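Local coordinates for protein OBCA, Oxalate Biosynthetic Component A (Burkholderia glumae, PDB 4NNB) that binds a magnesium ion and an oxaloacetate ion in a TIM-barrel domain that is joined to a family-specific N-terminal domain, at residues A113-K117 against P118-A122; S124-L127 against A128-I131; F330-A333 against Q334-F338; L361-D364 against R365-T369. All coordinates share one frame; numbering follows the deposited sequence.

Contact 1 of 4, residues A113-K117 against P118-A122; sequences AHFPK and PWLAA
The pyrrolidine of P116 sits over one face of the indole of W119, and H114 and F115 gather round this pair. CD of P116 stands 3.7 Å from the centroid of the six-membered ring of W119 and 17° off the ring normal, a CH-pi contact to which proline is well suited because its ring is rigid and its CD hydrogens, next to the nitrogen, are slightly polarised. The indole is swung back toward the preceding strand by its first torsion (chi1 -70°), which sets CG opposite the carbonyl carbon. That swing also brings the edge of W119 to the face of F115: the two planes stand at 78°, a T-shaped pair with CE3 of W119 4.0 Å from CE2 of F115. H114 turns the edge of its own ring toward the face of W119, completing an aromatic cluster. Beyond the indole, CG of L120 meets CD2 of F115 at 3.8 Å, and the two side chains cross nearly at a right angle; M178 and L148 also lie against the phenyl.

The backbone starts a helix here. The carbonyl O of P116, the N-cap residue, accepts from N of W119 at 3.0 Å, and O of K117 accepts from N of A121 at 2.9 Å. P118 fits the first turn because a backbone nitrogen at its place would have no acceptor within the helix, so the missing N-H costs nothing. K117 runs out extended, and its NZ bonds to the carbonyl of R484. This is a strand-to-helix junction: an aromatic cluster at the edge of a small antiparallel sheet, with a proline as N-cap of the helix that follows.

Contact 2 of 4, residues S124-L127 against A128-I131; sequences SNKL and ARRI
A128 and the three residues after it bond back to S124–L127 in the opening turns of an alpha-helix, residues 125-137, with S124 as N-cap. A128 gives its N-H to O of S124 at 2.9 Å in an almost straight bond (176°), and its small methyl suits a buried place on the helix. The serine does double duty, since its OG accepts the N-H of L127 at 3.2 Å and is also bonded to E170.

R129 gives its N-H to O of N125. With CG beside the backbone N (chi1 -72°) and the chain extended to NE, its guanidinium returns along the helix toward N125, whose CB lies over one face, 3.9 Å from NH2. The plane is held by polar partners elsewhere: NE bonds to the carbonyl of G487 and NH2 forms a salt bridge with E414.

R130 bonds through N to O of K126, and its long, polar chain suits the exposed side. I131 closes the series with its N-H on O of L127. L127 and I131, one turn apart, form a branched apolar ridge against helix 161-170. CG of L127 lies 4.4 Å from CD1 of I131, while CG1 of I131 comes within 3.4 Å of the carbonyl O of L127.

Contact 3 of 4, residues F330-A333 against Q334-F338; sequences FLDA and QFDHF
F330 opens the contact by offering one face of its ring to Q334, one helical turn on. CG of Q334 stands 3.6 Å from the ring centroid, a CH-pi contact, and the bend at chi2 (-61°) folds the amide back over the ring's rim, with CD 3.4 Å from CZ of F330. Amide and phenyl planes are only 17° apart, nearly parallel. Glutamine suits this place because it brings both an apolar arm for the ring and a polar end: its OE1 is bonded to NH1 of R293 and its NE2 to the carbonyl of R292, which fixes the amide's rotation.

L331 accepts the N-H of F335 through its carbonyl O at 2.9 Å, in a bond of 177°. The same oxygen lies at the ring edge of F335, 3.3 Å from CD2.

D332 stands one turn before D336 on the wetter side of the helix, with OD2 of D332 and OD2 of D336 4.2 Å apart. Their like charges are probably eased by two waters: one lies within hydrogen-bonding distance of O of D332 and OD1 of D336, the other 2.6 Å from OD1 of D332 and farther from OD1 of D336. OD1 of D332 also forms a salt bridge with NH2 of R365, which probably offsets part of the charge.

A333, small enough to lie against R293, takes the N-H of H337 on its carbonyl O at 3.0 Å.

Helix 328-341 thus presents F330, A333 and H337 to helix 291-294, L331 and F335 to strand 308-311 of the barrel, and a further side of F335 to helix 363-368.

Contact 4 of 4, residues L361-D364 against R365-T369; sequences LYRD and RLLRT
The carbonyls of Y362, R363 and D364 accept the N-H groups of L366, L367 and R368 in successive i to i+4 bonds, at 3.0 Å for Y362 O to L366 N. They build a short helix, residues 363-368, with Y362 at the N-cap, and it belongs to the helical crossover between the parallel barrel strands 344-349 and 373-378. A water extends the start of the helix: it donates to O of L361 and accepts the N-H of R365, each at 2.9 Å, bridging a carbonyl and an amide that do not bond directly.

Y362 lays its ring edge beside the aliphatic part of R365, with CD2 of Y362 4.4 Å from CD of R365. Arginine suits this place because its methylenes can line an aromatic edge while its far end goes to D332. L366 faces inward, toward V347 and A358, as a leucine on the covered side of a barrel helix should.

A second side-chain meeting joins R363 and L367. Extended from a CG opposite the backbone N (chi1 173°), the arginine carries its guanidinium out to the leucine, one face turned to it, and its NE is fixed by the carbonyl of S440. Both residues also rest on F441. Farther round, D364 and R368 bear opposite charges, but OD2 of D364 and NH1 of R368 stay 5.6 Å apart, too far for a salt bridge; NE of R368 has a long, weak pairing with E339 instead. Over that face of the R363 guanidinium sits the methyl CD1 of L367, 4.0 Å from NH1.

How the contacts relate
From the N terminus, contact 1 comes first and contact 2 follows at once, both within the N-terminal domain. Contacts 3 and 4 come later, in the barrel. Each joins adjoining residues and so closes no more than a helical turn or a strand-to-helix junction; all four run in series, and none nests in or crosses another. Contacts 1 and 2 touch through L120, whose carbonyl O meets A128 and whose side chain meets I131, so that two consecutive helices pack together. Contacts 3 and 4 are linked by the salt bridge from D332 to R365, and by F335 packing on Y362 and L366. The two pairs lie on opposite sides of the chain's centre, with the centres of contacts 2 and 3 about 48 Å apart.

Contact 1 of 4, residues A113-K117 against P118-A122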
loop_
_atom_site.group_PDB
_atom_site.type_symbol
_atom_site.label_atom_id
_atom_site.label_comp_id
_atom_site.label_asym_id
_atom_site.label_seq_id
_atom_site.Cartn_x
_atom_site.Cartn_y
_atom_site.Cartn_z
ATOM N N ALA A 113 -20.333 0.986 21.708
ATOM C CA ALA A 113 -19.590 1.023 20.456
ATOM C C ALA A 113 -19.185 -0.376 20.023
ATOM O O ALA A 113 -18.013 -0.751 20.088
ATOM C CB ALA A 113 -18.351 1.920 20.582
ATOM N N HIS A 114 -20.164 -1.158 19.592
ATOM C CA HIS A 114 -19.874 -2.460 19.016
ATOM C C HIS A 114 -20.786 -2.730 17.831
ATOM O O HIS A 114 -21.770 -2.017 17.609
ATOM C CB HIS A 114 -19.920 -3.578 20.069
ATOM C CG HIS A 114 -21.298 -4.070 20.399
ATOM N ND1 HIS A 114 -22.440 -3.328 20.193
ATOM C CD2 HIS A 114 -21.708 -5.251 20.929
ATOM C CE1 HIS A 114 -23.496 -4.026 20.584
ATOM N NE2 HIS A 114 -23.075 -5.196 21.032
ATOM N N PHE A 115 -20.445 -3.741 17.052
ATOM C CA PHE A 115 -21.252 -4.087 15.903
ATOM C C PHE A 115 -21.268 -5.599 15.856
ATOM O O PHE A 115 -20.396 -6.212 15.234
ATOM C CB PHE A 115 -20.636 -3.522 14.636
ATOM C CG PHE A 115 -21.611 -2.825 13.749
ATOM C CD1 PHE A 115 -21.794 -1.457 13.847
ATOM C CD2 PHE A 115 -22.333 -3.530 12.807
ATOM C CE1 PHE A 115 -22.695 -0.804 13.029
ATOM C CE2 PHE A 115 -23.235 -2.882 11.974
ATOM C CZ PHE A 115 -23.416 -1.516 12.090
ATOM N N PRO A 116 -22.247 -6.200 16.547
ATOM C CA PRO A 116 -22.340 -7.654 16.690
ATOM C C PRO A 116 -22.390 -8.334 15.338
ATOM O O PRO A 116 -22.970 -7.804 14.395
ATOM C CB PRO A 116 -23.671 -7.851 17.423
ATOM C CG PRO A 116 -23.908 -6.564 18.145
ATOM C CD PRO A 116 -23.344 -5.500 17.242
ATOM N N LYS A 117 -21.782 -9.507 15.258
ATOM C CA LYS A 117 -21.802 -10.298 14.032
ATOM C C LYS A 117 -23.196 -10.505 13.403
ATOM O O LYS A 117 -23.340 -10.357 12.185
ATOM C CB LYS A 117 -21.100 -11.640 14.256
ATOM C CG LYS A 117 -21.113 -12.561 13.037
ATOM C CD LYS A 117 -20.171 -13.736 13.270
ATOM C CE LYS A 117 -20.167 -14.701 12.101
ATOM N NZ LYS A 117 -18.852 -15.415 12.005
ATOM N N PRO A 118 -24.221 -10.841 14.216
ATOM C CA PRO A 118 -25.547 -11.002 13.593
ATOM C C PRO A 118 -26.081 -9.738 12.901
ATOM O O PRO A 118 -26.892 -9.870 11.978
ATOM C CB PRO A 118 -26.458 -11.384 14.769
ATOM C CG PRO A 118 -25.540 -11.926 15.820
ATOM C CD PRO A 118 -24.249 -11.154 15.658
ATOM N N TRP A 119 -25.652 -8.549 13.315
ATOM C CA TRP A 119 -26.090 -7.341 12.621
ATOM C C TRP A 119 -25.555 -7.312 11.202
ATOM O O TRP A 119 -26.280 -7.001 10.255
ATOM C CB TRP A 119 -25.621 -6.081 13.338
ATOM C CG TRP A 119 -26.297 -5.819 14.625
ATOM C CD1 TRP A 119 -27.107 -6.675 15.325
ATOM C CD2 TRP A 119 -26.227 -4.617 15.391
ATOM N NE1 TRP A 119 -27.534 -6.074 16.478
ATOM C CE2 TRP A 119 -27.007 -4.814 16.545
ATOM C CE3 TRP A 119 -25.566 -3.398 15.219
ATOM C CZ2 TRP A 119 -27.151 -3.830 17.519
ATOM C CZ3 TRP A 119 -25.713 -2.426 16.184
ATOM C CH2 TRP A 119 -26.503 -2.645 17.319
ATOM N N LEU A 120 -24.273 -7.638 11.060
ATOM C CA LEU A 120 -23.616 -7.591 9.764
ATOM C C LEU A 120 -24.068 -8.768 8.919
ATOM O O LEU A 120 -24.091 -8.695 7.692
ATOM C CB LEU A 120 -22.091 -7.634 9.942
ATOM C CG LEU A 120 -21.421 -6.387 10.529
ATOM C CD1 LEU A 120 -20.023 -6.712 11.060
ATOM C CD2 LEU A 120 -21.329 -5.320 9.471
ATOM N N ALA A 121 -24.423 -9.858 9.586
ATOM C CA ALA A 121 -24.814 -11.079 8.882
ATOM C C ALA A 121 -26.194 -10.924 8.256
ATOM O O ALA A 121 -26.581 -11.701 7.385
ATOM C CB ALA A 121 -24.774 -12.279 9.821
ATOM N N ALA A 122 -26.923 -9.907 8.707
ATOM C CA ALA A 122 -28.242 -9.576 8.185
ATOM C C ALA A 122 -28.161 -8.907 6.812
ATOM O O ALA A 122 -29.187 -8.628 6.186
ATOM C CB ALA A 122 -28.978 -8.674 9.171
#

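Contact 2 of 4, residues S124-L127 against A128-I131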
loop_
_atom_site.group_PDB
_atom_site.type_symbol
_atom_site.label_atom_id
_atom_site.label_comp_id
_atom_site.label_asym_id
_atom_site.label_seq_id
_atom_site.Cartn_x
_atom_site.Cartn_y
_atom_site.Cartn_z
ATOM N N SER A 124 -26.237 -8.252 2.785
ATOM C CA SER A 124 -25.515 -8.829 1.667
ATOM C C SER A 124 -24.021 -8.750 1.952
ATOM O O SER A 124 -23.570 -7.858 2.687
ATOM C CB SER A 124 -25.815 -8.045 0.403
ATOM O OG SER A 124 -25.423 -6.695 0.547
ATOM N N ASN A 125 -23.256 -9.675 1.378
ATOM C CA ASN A 125 -21.812 -9.670 1.562
ATOM C C ASN A 125 -21.201 -8.331 1.187
ATOM O O ASN A 125 -20.342 -7.819 1.895
ATOM C CB ASN A 125 -21.148 -10.801 0.773
ATOM C CG ASN A 125 -21.302 -12.145 1.449
ATOM O OD1 ASN A 125 -21.707 -12.227 2.610
ATOM N ND2 ASN A 125 -20.968 -13.213 0.727
ATOM N N LYS A 126 -21.661 -7.755 0.084
ATOM C CA LYS A 126 -21.138 -6.472 -0.362
ATOM C C LYS A 126 -21.375 -5.340 0.635
ATOM O O LYS A 126 -20.479 -4.530 0.883
ATOM C CB LYS A 126 -21.709 -6.105 -1.734
ATOM C CG LYS A 126 -20.822 -6.548 -2.895
ATOM C CD LYS A 126 -21.634 -6.731 -4.166
ATOM C CE LYS A 126 -20.903 -6.189 -5.382
ATOM N NZ LYS A 126 -20.776 -4.702 -5.318
ATOM N N LEU A 127 -22.581 -5.270 1.191
ATOM C CA LEU A 127 -22.907 -4.217 2.150
ATOM C C LEU A 127 -22.112 -4.416 3.451
ATOM O O LEU A 127 -21.547 -3.468 3.996
ATOM C CB LEU A 127 -24.420 -4.179 2.422
ATOM C CG LEU A 127 -24.881 -2.995 3.283
ATOM C CD1 LEU A 127 -24.157 -1.721 2.869
ATOM C CD2 LEU A 127 -26.391 -2.786 3.204
ATOM N N ALA A 128 -22.062 -5.652 3.933
ATOM C CA ALA A 128 -21.279 -5.968 5.123
ATOM C C ALA A 128 -19.793 -5.599 4.953
ATOM O O ALA A 128 -19.195 -5.022 5.860
ATOM C CB ALA A 128 -21.438 -7.439 5.499
ATOM N N ARG A 129 -19.210 -5.917 3.794
ATOM C CA ARG A 129 -17.809 -5.577 3.518
ATOM C C ARG A 129 -17.593 -4.072 3.573
ATOM O O ARG A 129 -16.604 -3.606 4.126
ATOM C CB ARG A 129 -17.357 -6.090 2.141
ATOM C CG ARG A 129 -17.177 -7.581 2.033
ATOM C CD ARG A 129 -16.501 -8.007 0.713
ATOM N NE ARG A 129 -16.736 -9.426 0.456
ATOM C CZ ARG A 129 -17.434 -9.909 -0.572
ATOM N NH1 ARG A 129 -17.956 -9.093 -1.485
ATOM N NH2 ARG A 129 -17.598 -11.218 -0.691
ATOM N N ARG A 130 -18.517 -3.316 2.988
ATOM C CA ARG A 130 -18.432 -1.862 3.004
ATOM C C ARG A 130 -18.365 -1.325 4.426
ATOM O O ARG A 130 -17.551 -0.447 4.729
ATOM C CB ARG A 130 -19.648 -1.239 2.308
ATOM C CG ARG A 130 -19.456 -0.924 0.834
ATOM C CD ARG A 130 -20.752 -0.379 0.235
ATOM N NE ARG A 130 -20.859 1.076 0.334
ATOM C CZ ARG A 130 -21.943 1.770 0.003
ATOM N NH1 ARG A 130 -23.026 1.139 -0.440
ATOM N NH2 ARG A 130 -21.950 3.096 0.113
ATOM N N ILE A 131 -19.239 -1.839 5.288
ATOM C CA ILE A 131 -19.300 -1.386 6.675
ATOM C C ILE A 131 -18.041 -1.808 7.423
ATOM O O ILE A 131 -17.424 -0.996 8.128
ATOM C CB ILE A 131 -20.540 -1.942 7.401
ATOM C CG1 ILE A 131 -21.812 -1.414 6.735
ATOM C CG2 ILE A 131 -20.522 -1.547 8.861
ATOM C CD1 ILE A 131 -23.081 -2.058 7.234
#

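Contact 3 of 4, residues F330-A333 against Q334-F338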
loop_
_atom_site.group_PDB
_atom_site.type_symbol
_atom_site.label_atom_id
_atom_site.label_comp_id
_atom_site.label_asym_id
_atom_site.label_seq_id
_atom_site.Cartn_x
_atom_site.Cartn_y
_atom_site.Cartn_z
ATOM N N PHE A 330 20.417 9.292 -16.520
ATOM C CA PHE A 330 20.146 9.030 -15.113
ATOM C C PHE A 330 20.507 7.591 -14.723
ATOM O O PHE A 330 21.178 7.358 -13.711
ATOM C CB PHE A 330 18.678 9.282 -14.818
ATOM C CG PHE A 330 18.237 8.756 -13.485
ATOM C CD1 PHE A 330 18.723 9.314 -12.313
ATOM C CD2 PHE A 330 17.339 7.699 -13.404
ATOM C CE1 PHE A 330 18.311 8.838 -11.072
ATOM C CE2 PHE A 330 16.922 7.218 -12.165
ATOM C CZ PHE A 330 17.405 7.792 -11.002
ATOM N N LEU A 331 20.070 6.627 -15.526
ATOM C CA LEU A 331 20.327 5.221 -15.213
ATOM C C LEU A 331 21.811 4.868 -15.237
ATOM O O LEU A 331 22.283 4.070 -14.414
ATOM C CB LEU A 331 19.514 4.298 -16.125
ATOM C CG LEU A 331 18.014 4.329 -15.812
ATOM C CD1 LEU A 331 17.186 3.749 -16.965
ATOM C CD2 LEU A 331 17.739 3.577 -14.508
ATOM N N ASP A 332 22.555 5.470 -16.159
ATOM C CA ASP A 332 24.011 5.282 -16.190
ATOM C C ASP A 332 24.627 5.692 -14.852
ATOM O O ASP A 332 25.484 4.983 -14.300
ATOM C CB ASP A 332 24.646 6.074 -17.339
ATOM C CG ASP A 332 26.161 5.904 -17.404
ATOM O OD1 ASP A 332 26.626 4.768 -17.625
ATOM O OD2 ASP A 332 26.893 6.904 -17.239
ATOM N N ALA A 333 24.174 6.830 -14.335
ATOM C CA ALA A 333 24.626 7.346 -13.047
ATOM C C ALA A 333 24.200 6.438 -11.875
ATOM O O ALA A 333 25.005 6.165 -10.974
ATOM C CB ALA A 333 24.110 8.773 -12.840
ATOM N N GLN A 334 22.939 5.999 -11.869
ATOM C CA GLN A 334 22.468 5.045 -10.853
ATOM C C GLN A 334 23.337 3.799 -10.799
ATOM O O GLN A 334 23.871 3.455 -9.738
ATOM C CB GLN A 334 21.006 4.625 -11.101
ATOM C CG GLN A 334 19.987 5.728 -10.877
ATOM C CD GLN A 334 19.958 6.273 -9.439
ATOM O OE1 GLN A 334 20.723 7.175 -9.091
ATOM N NE2 GLN A 334 19.045 5.747 -8.613
ATOM N N PHE A 335 23.462 3.112 -11.932
ATOM C CA PHE A 335 24.228 1.870 -11.966
ATOM C C PHE A 335 25.660 2.090 -11.485
ATOM O O PHE A 335 26.170 1.287 -10.700
ATOM C CB PHE A 335 24.230 1.238 -13.364
ATOM C CG PHE A 335 23.029 0.365 -13.652
ATOM C CD1 PHE A 335 22.926 -0.892 -13.094
ATOM C CD2 PHE A 335 22.026 0.797 -14.516
ATOM C CE1 PHE A 335 21.828 -1.711 -13.361
ATOM C CE2 PHE A 335 20.928 -0.014 -14.798
ATOM C CZ PHE A 335 20.828 -1.272 -14.212
ATOM N N ASP A 336 26.302 3.164 -11.953
ATOM C CA ASP A 336 27.662 3.508 -11.506
ATOM C C ASP A 336 27.694 3.600 -9.985
ATOM O O ASP A 336 28.608 3.107 -9.330
ATOM C CB ASP A 336 28.085 4.869 -12.067
ATOM C CG ASP A 336 28.806 4.760 -13.398
ATOM O OD1 ASP A 336 28.934 3.623 -13.902
ATOM O OD2 ASP A 336 29.233 5.815 -13.939
ATOM N N HIS A 337 26.680 4.241 -9.425
ATOM C CA HIS A 337 26.633 4.433 -7.984
ATOM C C HIS A 337 26.370 3.142 -7.199
ATOM O O HIS A 337 27.078 2.849 -6.230
ATOM C CB HIS A 337 25.605 5.486 -7.630
ATOM C CG HIS A 337 25.523 5.762 -6.170
ATOM N ND1 HIS A 337 26.213 6.794 -5.569
ATOM C CD2 HIS A 337 24.846 5.134 -5.180
ATOM C CE1 HIS A 337 25.953 6.797 -4.275
ATOM N NE2 HIS A 337 25.131 5.795 -4.011
ATOM N N PHE A 338 25.357 2.378 -7.607
ATOM C CA PHE A 338 25.046 1.113 -6.943
ATOM C C PHE A 338 26.309 0.243 -6.935
ATOM O O PHE A 338 26.688 -0.325 -5.899
ATOM C CB PHE A 338 23.928 0.354 -7.672
ATOM C CG PHE A 338 22.519 0.882 -7.422
ATOM C CD1 PHE A 338 22.203 2.225 -7.601
ATOM C CD2 PHE A 338 21.491 0.005 -7.084
ATOM C CE1 PHE A 338 20.901 2.687 -7.420
ATOM C CE2 PHE A 338 20.186 0.462 -6.902
ATOM C CZ PHE A 338 19.893 1.808 -7.069
HETATM O O HOH W 1 26.674 2.534 -15.558
HETATM O O HOH W 2 29.084 4.139 -17.136
#

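Contact 4 of 4, residues L361-D364 against R365-T369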
loop_
_atom_site.group_PDB
_atom_site.type_symbol
_atom_site.label_atom_id
_atom_site.label_comp_id
_atom_site.label_asym_id
_atom_site.label_seq_id
_atom_site.Cartn_x
_atom_site.Cartn_y
_atom_site.Cartn_z
ATOM N N LEU A 361 19.999 -3.861 -23.374
ATOM C CA LEU A 361 20.954 -2.786 -23.123
ATOM C C LEU A 361 21.557 -2.758 -21.711
ATOM O O LEU A 361 22.754 -2.518 -21.550
ATOM C CB LEU A 361 20.314 -1.436 -23.431
ATOM C CG LEU A 361 21.293 -0.269 -23.499
ATOM C CD1 LEU A 361 22.112 -0.356 -24.779
ATOM C CD2 LEU A 361 20.529 1.035 -23.433
ATOM N N TYR A 362 20.744 -3.009 -20.689
ATOM C CA TYR A 362 21.242 -2.889 -19.325
ATOM C C TYR A 362 21.733 -4.203 -18.744
ATOM O O TYR A 362 22.078 -4.271 -17.566
ATOM C CB TYR A 362 20.171 -2.281 -18.415
ATOM C CG TYR A 362 19.773 -0.872 -18.799
ATOM C CD1 TYR A 362 18.633 -0.635 -19.559
ATOM C CD2 TYR A 362 20.526 0.224 -18.394
ATOM C CE1 TYR A 362 18.254 0.654 -19.913
ATOM C CE2 TYR A 362 20.152 1.524 -18.749
ATOM C CZ TYR A 362 19.025 1.725 -19.509
ATOM O OH TYR A 362 18.649 3.007 -19.863
ATOM N N ARG A 363 21.794 -5.242 -19.569
ATOM C CA ARG A 363 22.095 -6.577 -19.045
ATOM C C ARG A 363 23.476 -6.657 -18.413
ATOM O O ARG A 363 23.627 -7.172 -17.301
ATOM C CB ARG A 363 21.918 -7.649 -20.126
ATOM C CG ARG A 363 22.383 -9.034 -19.713
ATOM C CD ARG A 363 22.011 -10.068 -20.768
ATOM N NE ARG A 363 22.265 -11.433 -20.304
ATOM C CZ ARG A 363 23.430 -12.064 -20.428
ATOM N NH1 ARG A 363 24.463 -11.454 -21.001
ATOM N NH2 ARG A 363 23.561 -13.307 -19.975
ATOM N N ASP A 364 24.488 -6.142 -19.101
ATOM C CA ASP A 364 25.847 -6.215 -18.561
ATOM C C ASP A 364 25.996 -5.398 -17.276
ATOM O O ASP A 364 26.718 -5.804 -16.364
ATOM C CB ASP A 364 26.888 -5.763 -19.600
ATOM C CG ASP A 364 27.132 -6.804 -20.683
ATOM O OD1 ASP A 364 26.580 -7.922 -20.594
ATOM O OD2 ASP A 364 27.895 -6.501 -21.623
ATOM N N ARG A 365 25.317 -4.252 -17.205
ATOM C CA ARG A 365 25.356 -3.420 -15.996
ATOM C C ARG A 365 24.711 -4.142 -14.811
ATOM O O ARG A 365 25.201 -4.061 -13.686
ATOM C CB ARG A 365 24.676 -2.055 -16.230
ATOM C CG ARG A 365 25.595 -0.979 -16.863
ATOM C CD ARG A 365 24.782 0.245 -17.264
ATOM N NE ARG A 365 25.605 1.401 -17.656
ATOM C CZ ARG A 365 26.072 1.605 -18.886
ATOM N NH1 ARG A 365 25.824 0.732 -19.861
ATOM N NH2 ARG A 365 26.790 2.686 -19.148
ATOM N N LEU A 366 23.617 -4.848 -15.074
ATOM C CA LEU A 366 22.946 -5.633 -14.034
ATOM C C LEU A 366 23.825 -6.789 -13.574
ATOM O O LEU A 366 23.817 -7.166 -12.399
ATOM C CB LEU A 366 21.595 -6.149 -14.543
ATOM C CG LEU A 366 20.479 -5.099 -14.514
ATOM C CD1 LEU A 366 19.332 -5.526 -15.395
ATOM C CD2 LEU A 366 20.015 -4.854 -13.081
ATOM N N LEU A 367 24.598 -7.353 -14.493
ATOM C CA LEU A 367 25.496 -8.437 -14.105
ATOM C C LEU A 367 26.595 -7.882 -13.222
ATOM O O LEU A 367 26.980 -8.495 -12.228
ATOM C CB LEU A 367 26.089 -9.143 -15.324
ATOM C CG LEU A 367 25.112 -9.978 -16.150
ATOM C CD1 LEU A 367 25.843 -10.626 -17.321
ATOM C CD2 LEU A 367 24.431 -11.026 -15.293
ATOM N N ARG A 368 27.077 -6.697 -13.577
ATOM C CA ARG A 368 28.121 -6.027 -12.821
ATOM C C ARG A 368 27.744 -5.684 -11.381
ATOM O O ARG A 368 28.620 -5.610 -10.518
ATOM C CB ARG A 368 28.553 -4.754 -13.549
ATOM C CG ARG A 368 30.023 -4.742 -13.894
ATOM C CD ARG A 368 30.273 -4.175 -15.261
ATOM N NE ARG A 368 30.017 -2.744 -15.359
ATOM C CZ ARG A 368 29.621 -2.151 -16.487
ATOM N NH1 ARG A 368 29.428 -2.880 -17.583
ATOM N NH2 ARG A 368 29.405 -0.840 -16.529
ATOM N N THR A 369 26.459 -5.449 -11.118
ATOM C CA THR A 369 26.055 -5.057 -9.770
ATOM C C THR A 369 25.855 -6.263 -8.858
ATOM O O THR A 369 25.472 -6.099 -7.697
ATOM C CB THR A 369 24.798 -4.139 -9.748
ATOM O OG1 THR A 369 23.779 -4.677 -10.599
ATOM C CG2 THR A 369 25.143 -2.724 -10.199
HETATM O O HOH W 3 24.853 -2.791 -19.629
#